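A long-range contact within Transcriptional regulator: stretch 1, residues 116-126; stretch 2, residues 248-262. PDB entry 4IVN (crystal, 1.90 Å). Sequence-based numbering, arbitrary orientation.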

ATOM      1  N   SER A 116      19.618   8.474  10.317  1.00 41.32           N
ATOM      2  CA  SER A 116      18.956   9.074   9.158  1.00 36.71           C
ATOM      3  C   SER A 116      17.523   9.433   9.416  1.00 34.71           C
ATOM      4  O   SER A 116      17.066  10.446   8.940  1.00 35.48           O
ATOM      5  N   LEU A 117      16.777   8.475   9.989  1.00 35.22           N
ATOM      6  CA  LEU A 117      15.369   8.615  10.283  1.00 36.86           C
ATOM      7  C   LEU A 117      15.125   9.935  11.075  1.00 37.24           C
ATOM      8  O   LEU A 117      14.204  10.717  10.691  1.00 33.93           O
ATOM      9  N   ALA A 118      15.899  10.160  12.159  1.00 36.70           N
ATOM     10  CA  ALA A 118      15.715  11.416  12.977  1.00 34.99           C
ATOM     11  C   ALA A 118      15.928  12.671  12.130  1.00 35.57           C
ATOM     12  O   ALA A 118      15.126  13.618  12.187  1.00 32.87           O
ATOM     13  N   ARG A 119      16.970  12.649  11.286  1.00 33.64           N
ATOM     14  CA  ARG A 119      17.129  13.736  10.402  1.00 36.08           C
ATOM     15  C   ARG A 119      15.975  13.931   9.417  1.00 33.17           C
ATOM     16  O   ARG A 119      15.608  15.067   9.131  1.00 31.95           O
ATOM     17  N   ILE A 120      15.452  12.826   8.870  1.00 32.10           N
ATOM     18  CA  ILE A 120      14.362  12.913   7.885  1.00 32.96           C
ATOM     19  C   ILE A 120      13.081  13.519   8.556  1.00 33.48           C
ATOM     20  O   ILE A 120      12.375  14.351   7.986  1.00 31.27           O
ATOM     21  N   VAL A 121      12.794  13.088   9.768  1.00 32.18           N
ATOM     22  CA  VAL A 121      11.697  13.674  10.557  1.00 31.34           C
ATOM     23  C   VAL A 121      11.770  15.159  10.660  1.00 30.32           C
ATOM     24  O   VAL A 121      10.761  15.864  10.424  1.00 31.39           O
ATOM     25  N   GLU A 122      12.976  15.680  10.944  1.00 32.23           N
ATOM     26  CA  GLU A 122      13.136  17.111  11.076  1.00 34.78           C
ATOM     27  C   GLU A 122      12.917  17.829   9.755  1.00 33.87           C
ATOM     28  O   GLU A 122      12.249  18.847   9.713  1.00 31.48           O
ATOM     29  N   ARG A 123      13.458  17.283   8.669  1.00 35.91           N
ATOM     30  CA  ARG A 123      13.151  17.832   7.310  1.00 35.90           C
ATOM     31  C   ARG A 123      11.641  17.921   7.011  1.00 34.25           C
ATOM     32  O   ARG A 123      11.155  18.943   6.544  1.00 37.66           O
ATOM     33  N   VAL A 124      10.915  16.846   7.271  1.00 32.56           N
ATOM     34  CA  VAL A 124       9.473  16.848   7.107  1.00 32.16           C
ATOM     35  C   VAL A 124       8.785  17.914   7.970  1.00 33.36           C
ATOM     36  O   VAL A 124       7.934  18.698   7.493  1.00 37.71           O
ATOM     37  N   HIS A 125       9.234  18.011   9.185  1.00 34.73           N
ATOM     38  CA  HIS A 125       8.660  18.975  10.105  1.00 36.69           C
ATOM     39  C   HIS A 125       8.841  20.362   9.554  1.00 35.30           C
ATOM     40  O   HIS A 125       7.877  21.138   9.539  1.00 36.67           O
ATOM     41  N   GLN A 126      10.042  20.659   9.044  1.00 32.05           N
ATOM     42  CA  GLN A 126      10.339  21.997   8.491  1.00 38.06           C
ATOM     43  C   GLN A 126       9.631  22.265   7.144  1.00 39.80           C
ATOM     44  O   GLN A 126       9.409  23.430   6.764  1.00 37.09           O
ATOM     45  N   ASP A 248       5.377   4.400   7.730  1.00 32.34           N
ATOM     46  CA  ASP A 248       4.688   4.450   9.029  1.00 31.81           C
ATOM     47  C   ASP A 248       5.562   4.973  10.151  1.00 35.33           C
ATOM     48  O   ASP A 248       5.107   5.840  10.923  1.00 31.84           O
ATOM     49  N   VAL A 249       6.791   4.424  10.248  1.00 33.84           N
ATOM     50  CA  VAL A 249       7.775   4.865  11.227  1.00 37.26           C
ATOM     51  C   VAL A 249       8.148   6.336  11.044  1.00 38.13           C
ATOM     52  O   VAL A 249       8.219   7.096  12.019  1.00 41.42           O
ATOM     53  N   LEU A 250       8.222   6.801   9.804  1.00 38.89           N
ATOM     54  CA  LEU A 250       8.476   8.206   9.615  1.00 33.59           C
ATOM     55  C   LEU A 250       7.400   9.021  10.287  1.00 32.20           C
ATOM     56  O   LEU A 250       7.706   9.923  11.019  1.00 30.97           O
ATOM     57  N   VAL A 251       6.124   8.775   9.971  1.00 31.64           N
ATOM     58  CA  VAL A 251       5.032   9.639  10.423  1.00 34.03           C
ATOM     59  C   VAL A 251       4.785   9.402  11.891  1.00 36.76           C
ATOM     60  O   VAL A 251       4.556  10.344  12.623  1.00 36.49           O
ATOM     61  N   ASN A 252       4.929   8.169  12.345  1.00 34.98           N
ATOM     62  CA  ASN A 252       4.840   7.972  13.796  1.00 40.62           C
ATOM     63  C   ASN A 252       5.928   8.691  14.635  1.00 37.40           C
ATOM     64  O   ASN A 252       5.638   9.119  15.762  1.00 36.95           O
ATOM     65  N   SER A 253       7.169   8.751  14.134  1.00 41.31           N
ATOM     66  CA  SER A 253       8.210   9.575  14.777  1.00 41.99           C
ATOM     67  C   SER A 253       7.834  11.003  14.815  1.00 41.20           C
ATOM     68  O   SER A 253       7.986  11.647  15.877  1.00 41.39           O
ATOM     69  N   LEU A 254       7.328  11.511  13.692  1.00 39.93           N
ATOM     70  CA  LEU A 254       6.853  12.897  13.658  1.00 39.22           C
ATOM     71  C   LEU A 254       5.813  13.146  14.779  1.00 40.12           C
ATOM     72  O   LEU A 254       5.892  14.154  15.517  1.00 38.20           O
ATOM     73  N   LEU A 255       4.837  12.236  14.886  1.00 36.01           N
ATOM     74  CA  LEU A 255       3.783  12.369  15.865  1.00 35.56           C
ATOM     75  C   LEU A 255       4.380  12.293  17.276  1.00 40.18           C
ATOM     76  O   LEU A 255       3.955  12.981  18.190  1.00 36.95           O
ATOM     77  N   GLU A 256       5.444  11.518  17.419  1.00 40.57           N
ATOM     78  CA  GLU A 256       6.060  11.433  18.746  1.00 42.99           C
ATOM     79  C   GLU A 256       6.873  12.694  19.034  1.00 44.07           C
ATOM     80  O   GLU A 256       6.870  13.156  20.151  1.00 43.97           O
ATOM     81  N   SER A 257       7.554  13.284  18.039  1.00 42.14           N
ATOM     82  CA  SER A 257       8.384  14.469  18.325  1.00 45.40           C
ATOM     83  C   SER A 257       7.528  15.708  18.422  1.00 48.08           C
ATOM     84  O   SER A 257       7.877  16.638  19.138  1.00 45.53           O
ATOM     85  N   TYR A 258       6.407  15.733  17.701  1.00 45.34           N
ATOM     86  CA  TYR A 258       5.627  16.936  17.530  1.00 42.66           C
ATOM     87  C   TYR A 258       4.176  16.560  17.771  1.00 42.78           C
ATOM     88  O   TYR A 258       3.331  16.577  16.825  1.00 41.37           O
ATOM     89  N   PRO A 259       3.869  16.223  19.036  1.00 45.21           N
ATOM     90  CA  PRO A 259       2.498  15.853  19.426  1.00 43.79           C
ATOM     91  C   PRO A 259       1.398  16.814  18.969  1.00 41.90           C
ATOM     92  O   PRO A 259       0.244  16.382  18.877  1.00 40.85           O
ATOM     93  N   GLU A 260       1.722  18.065  18.625  1.00 43.76           N
ATOM     94  CA  GLU A 260       0.706  18.962  18.048  1.00 45.59           C
ATOM     95  C   GLU A 260       0.091  18.416  16.705  1.00 44.94           C
ATOM     96  O   GLU A 260      -1.041  18.812  16.319  1.00 42.78           O
ATOM     97  N   TYR A 261       0.833  17.551  15.998  1.00 37.51           N
ATOM     98  CA  TYR A 261       0.262  16.906  14.788  1.00 36.43           C
ATOM     99  C   TYR A 261      -0.968  16.073  15.050  1.00 35.34           C
ATOM    100  O   TYR A 261      -1.806  15.910  14.191  1.00 34.64           O
ATOM    101  N   LYS A 262      -1.118  15.601  16.275  1.00 38.63           N
ATOM    102  CA  LYS A 262      -2.338  14.922  16.671  1.00 40.73           C
ATOM    103  C   LYS A 262      -3.602  15.768  16.529  1.00 39.35           C
ATOM    104  O   LYS A 262      -4.654  15.192  16.310  1.00 35.00           O
TER

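The shortest polar contacts between the two stretches gather around His125, near the C-terminal end of stretch 1. His125 ND1 lies 2.7 Å from Tyr261 OH, a hydrogen bond with an angle of 153° in which either atom could be the donor. The same hydroxyl also meets a water: Tyr261 OH stands 2.4 Å from the oxygen of water 1, and that water donates a weak hydrogen bond to His125 O at 3.3 Å. Tyr261 thus bonds directly to the His125 side chain and reaches its backbone only through the water. Its CA-to-CB bond points toward stretch 1, and chi1 of -71° (m) with chi2 of -54° carries the hydroxyl to the imidazole. The two rings meet rim to rim, with centroids 5.9 Å apart and planes at 77°.

A second hydrogen bond has a defined direction: Tyr258 OH donates to Glu122 OE1 at 2.8 Å. The CA-to-CB bond of Glu122 points away from stretch 2, yet chi1 of -150° (t), chi2 of 37° (p) and chi3 of 46° bring its carboxylate back to the phenol, near the plane of the tyrosine ring. The other carboxylate oxygen, Glu122 OE2, accepts a bond from Gln126 NE2 at 3.1 Å, so the acid is held from within its own helix as well.

Tyr258 also forms a face-to-face stack with His125. The centroids are 3.6 Å apart and the planes differ by 3°, while the closest atoms, His125 NE2 and Tyr258 CE1, are 3.5 Å apart. With chi1 at 174° (t), His125 thus presents a face to Tyr258 and its edge to Tyr261. Tyr258 is the first residue to leave helical phi/psi after the helix, and the type I turn from Tyr258 to Tyr261 places both tyrosines within reach of this one histidine.

Beyond the aromatic cluster the contact becomes mostly apolar. The helix axes approach to 9.5 Å at a signed crossing angle of -69°, and Val121 and Leu254 have the nearest CA atoms, 5.8 Å apart. Here Val121 (chi1 169°, t) acts as a knob among Leu250, Ser253, Leu254 and Ser257. Val121 CG2 is 3.6 Å from Ser253 CB, and Val121 CG1 is 3.7 Å from Leu254 CD2. Ser253 lines this pocket, and its hydroxyl is hydrogen-bonded within its own helix, Ser253 OG donating to Val249 O at 2.7 Å.

Leu254 (m, t) starts sideways but its end comes nearer: Leu254 CD1 meets Val124 CG1 at 3.5 Å, and the CA-to-CB bond of Val124 points toward stretch 2. Leu250 (t, p) likewise reaches inward, bringing CD1 to 3.6 Å from Ile120 CG2. At the other end of the contact, Leu117, also t, p, sets its CD2 3.5 Å from Val249 CG1 and its CD1 4.1 Å from Leu250 CA. In all, the two stretches bury 589 Å², counting both sides.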

ATOM      1  CB  SER A 116      18.928   8.195   7.859  1.00 39.22           C
ATOM      2  OG  SER A 116      20.242   7.784   7.431  1.00 46.80           O
ATOM      3  CB  LEU A 117      14.892   7.398  11.103  1.00 34.97           C
ATOM      4  CG  LEU A 117      13.406   7.438  11.505  1.00 40.44           C
ATOM      5  CD1 LEU A 117      12.450   7.540  10.302  1.00 35.91           C
ATOM      6  CD2 LEU A 117      13.037   6.255  12.406  1.00 40.38           C
ATOM      7  CB  ALA A 118      16.600  11.416  14.236  1.00 40.99           C
ATOM      8  CB  ARG A 119      18.425  13.596   9.634  1.00 40.56           C
ATOM      9  CG  ARG A 119      19.564  14.103  10.459  1.00 39.12           C
ATOM     10  CD  ARG A 119      20.718  14.379   9.516  1.00 43.00           C
ATOM     11  NE  ARG A 119      20.975  13.238   8.590  1.00 39.39           N
ATOM     12  CZ  ARG A 119      21.660  12.156   8.890  1.00 36.71           C
ATOM     13  NH1 ARG A 119      22.176  11.981  10.133  1.00 38.98           N
ATOM     14  NH2 ARG A 119      21.834  11.237   7.955  1.00 36.03           N
ATOM     15  CB  ILE A 120      14.087  11.514   7.257  1.00 32.22           C
ATOM     16  CG1 ILE A 120      15.353  11.060   6.473  1.00 35.60           C
ATOM     17  CG2 ILE A 120      12.831  11.570   6.386  1.00 34.50           C
ATOM     18  CD1 ILE A 120      15.330   9.607   5.975  1.00 29.54           C
ATOM     19  CB  VAL A 121      11.741  13.179  11.989  1.00 33.75           C
ATOM     20  CG1 VAL A 121      10.740  14.020  12.852  1.00 30.53           C
ATOM     21  CG2 VAL A 121      11.414  11.655  12.026  1.00 36.71           C
ATOM     22  CB  GLU A 122      14.564  17.384  11.608  1.00 44.09           C
ATOM     23  CG  GLU A 122      14.744  18.615  12.455  1.00 49.83           C
ATOM     24  CD  GLU A 122      13.569  18.894  13.362  1.00 58.44           C
ATOM     25  OE1 GLU A 122      13.046  17.941  14.037  1.00 47.68           O
ATOM     26  OE2 GLU A 122      13.167  20.107  13.373  1.00 67.06           O
ATOM     27  CB  ARG A 123      13.883  17.003   6.283  1.00 34.52           C
ATOM     28  CG  ARG A 123      15.417  17.204   6.472  1.00 37.48           C
ATOM     29  CD  ARG A 123      16.226  16.870   5.237  1.00 45.89           C
ATOM     30  NE  ARG A 123      17.697  16.886   5.433  1.00 46.24           N
ATOM     31  CZ  ARG A 123      18.496  17.900   5.099  1.00 53.34           C
ATOM     32  NH1 ARG A 123      17.988  19.045   4.612  1.00 41.17           N
ATOM     33  NH2 ARG A 123      19.824  17.760   5.239  1.00 53.51           N
ATOM     34  CB  VAL A 124       8.888  15.472   7.366  1.00 32.66           C
ATOM     35  CG1 VAL A 124       7.336  15.531   7.223  1.00 32.71           C
ATOM     36  CG2 VAL A 124       9.485  14.487   6.329  1.00 29.93           C
ATOM     37  CB  HIS A 125       9.303  18.862  11.473  1.00 33.31           C
ATOM     38  CG  HIS A 125       8.829  19.934  12.412  1.00 38.67           C
ATOM     39  ND1 HIS A 125       7.555  20.047  12.771  1.00 39.87           N
ATOM     40  CD2 HIS A 125       9.495  21.038  12.976  1.00 45.43           C
ATOM     41  CE1 HIS A 125       7.399  21.130  13.577  1.00 40.49           C
ATOM     42  NE2 HIS A 125       8.583  21.710  13.728  1.00 41.10           N
ATOM     43  CB  GLN A 126      11.859  22.225   8.283  1.00 35.18           C
ATOM     44  CG  GLN A 126      12.733  22.120   9.563  1.00 49.72           C
ATOM     45  CD  GLN A 126      12.344  23.128  10.668  1.00 54.30           C
ATOM     46  OE1 GLN A 126      11.853  24.221  10.382  1.00 58.09           O
ATOM     47  NE2 GLN A 126      12.558  22.750  11.938  1.00 60.30           N
ATOM     48  CB  ASP A 248       4.149   3.053   9.387  1.00 35.37           C
ATOM     49  CG  ASP A 248       3.236   3.075  10.573  1.00 37.81           C
ATOM     50  OD1 ASP A 248       2.257   3.898  10.691  1.00 34.80           O
ATOM     51  OD2 ASP A 248       3.441   2.177  11.318  1.00 32.43           O
ATOM     52  CB  VAL A 249       9.021   3.950  11.186  1.00 39.70           C
ATOM     53  CG1 VAL A 249      10.039   4.455  12.163  1.00 44.42           C
ATOM     54  CG2 VAL A 249       8.656   2.486  11.500  1.00 36.68           C
ATOM     55  CB  LEU A 250       8.628   8.544   8.091  1.00 34.85           C
ATOM     56  CG  LEU A 250       8.789  10.007   7.728  1.00 40.16           C
ATOM     57  CD1 LEU A 250       9.964  10.731   8.454  1.00 37.56           C
ATOM     58  CD2 LEU A 250       8.880  10.217   6.190  1.00 34.94           C
ATOM     59  CB  VAL A 251       3.743   9.471   9.552  1.00 34.30           C
ATOM     60  CG1 VAL A 251       2.607  10.395  10.026  1.00 32.24           C
ATOM     61  CG2 VAL A 251       4.182   9.780   8.115  1.00 31.69           C
ATOM     62  CB  ASN A 252       4.792   6.489  14.138  1.00 37.67           C
ATOM     63  CG  ASN A 252       3.515   5.818  13.589  1.00 35.65           C
ATOM     64  OD1 ASN A 252       2.580   6.506  13.169  1.00 34.16           O
ATOM     65  ND2 ASN A 252       3.509   4.506  13.531  1.00 36.33           N
ATOM     66  CB  SER A 253       9.570   9.453  14.139  1.00 38.43           C
ATOM     67  OG  SER A 253       9.805   8.107  14.012  1.00 38.78           O
ATOM     68  CB  LEU A 254       6.239  13.264  12.304  1.00 35.19           C
ATOM     69  CG  LEU A 254       7.162  13.740  11.198  1.00 38.60           C
ATOM     70  CD1 LEU A 254       6.544  13.409   9.834  1.00 43.41           C
ATOM     71  CD2 LEU A 254       7.587  15.212  11.407  1.00 37.51           C
ATOM     72  CB  LEU A 255       2.730  11.271  15.649  1.00 36.66           C
ATOM     73  CG  LEU A 255       1.731  11.687  14.538  1.00 35.79           C
ATOM     74  CD1 LEU A 255       1.030  10.480  13.958  1.00 37.35           C
ATOM     75  CD2 LEU A 255       0.682  12.679  15.110  1.00 37.17           C
ATOM     76  CB  GLU A 256       6.928  10.238  18.817  1.00 45.61           C
ATOM     77  CG  GLU A 256       7.651  10.123  20.131  1.00 53.62           C
ATOM     78  CD  GLU A 256       7.557   8.725  20.614  1.00 72.50           C
ATOM     79  OE1 GLU A 256       6.418   8.294  20.914  1.00 82.05           O
ATOM     80  OE2 GLU A 256       8.611   8.057  20.677  1.00 81.00           O
ATOM     81  CB  SER A 257       9.502  14.671  17.305  1.00 48.56           C
ATOM     82  OG  SER A 257      10.179  13.468  17.061  1.00 45.74           O
ATOM     83  CB  TYR A 258       5.873  17.541  16.133  1.00 42.57           C
ATOM     84  CG  TYR A 258       7.311  17.978  15.941  1.00 46.92           C
ATOM     85  CD1 TYR A 258       7.774  19.147  16.575  1.00 44.78           C
ATOM     86  CD2 TYR A 258       8.238  17.221  15.176  1.00 44.03           C
ATOM     87  CE1 TYR A 258       9.086  19.553  16.442  1.00 51.11           C
ATOM     88  CE2 TYR A 258       9.584  17.651  15.045  1.00 44.73           C
ATOM     89  CZ  TYR A 258       9.970  18.812  15.692  1.00 48.05           C
ATOM     90  OH  TYR A 258      11.253  19.275  15.648  1.00 52.22           O
ATOM     91  CB  PRO A 259       2.552  15.705  20.981  1.00 47.54           C
ATOM     92  CG  PRO A 259       3.956  15.998  21.386  1.00 51.07           C
ATOM     93  CD  PRO A 259       4.825  16.100  20.168  1.00 47.90           C
ATOM     94  CB  GLU A 260       1.267  20.402  17.880  1.00 51.97           C
ATOM     95  CG  GLU A 260       1.505  20.933  16.449  1.00 61.98           C
ATOM     96  CD  GLU A 260       2.967  20.911  15.858  1.00 77.51           C
ATOM     97  OE1 GLU A 260       4.006  21.140  16.562  1.00 76.71           O
ATOM     98  OE2 GLU A 260       3.076  20.732  14.610  1.00 73.30           O
ATOM     99  CB  TYR A 261       1.303  16.035  14.083  1.00 36.44           C
ATOM    100  CG  TYR A 261       2.393  16.858  13.387  1.00 35.78           C
ATOM    101  CD1 TYR A 261       2.063  17.864  12.459  1.00 34.45           C
ATOM    102  CD2 TYR A 261       3.709  16.550  13.575  1.00 38.64           C
ATOM    103  CE1 TYR A 261       3.051  18.576  11.791  1.00 35.36           C
ATOM    104  CE2 TYR A 261       4.734  17.269  12.925  1.00 38.03           C
ATOM    105  CZ  TYR A 261       4.392  18.268  12.050  1.00 38.70           C
ATOM    106  OH  TYR A 261       5.444  18.926  11.417  1.00 39.14           O
ATOM    107  CB  LYS A 262      -2.245  14.439  18.090  1.00 44.53           C
ATOM    108  CG  LYS A 262      -1.350  13.240  18.315  1.00 44.15           C
ATOM    109  CD  LYS A 262      -1.403  12.984  19.827  1.00 53.16           C
ATOM    110  CE  LYS A 262      -0.577  11.804  20.299  1.00 57.87           C
ATOM    111  NZ  LYS A 262      -1.031  11.416  21.694  1.00 63.92           N
TER
HETATM  112  O   HOH W   1       4.698  21.051  10.500  1.00 46.38           O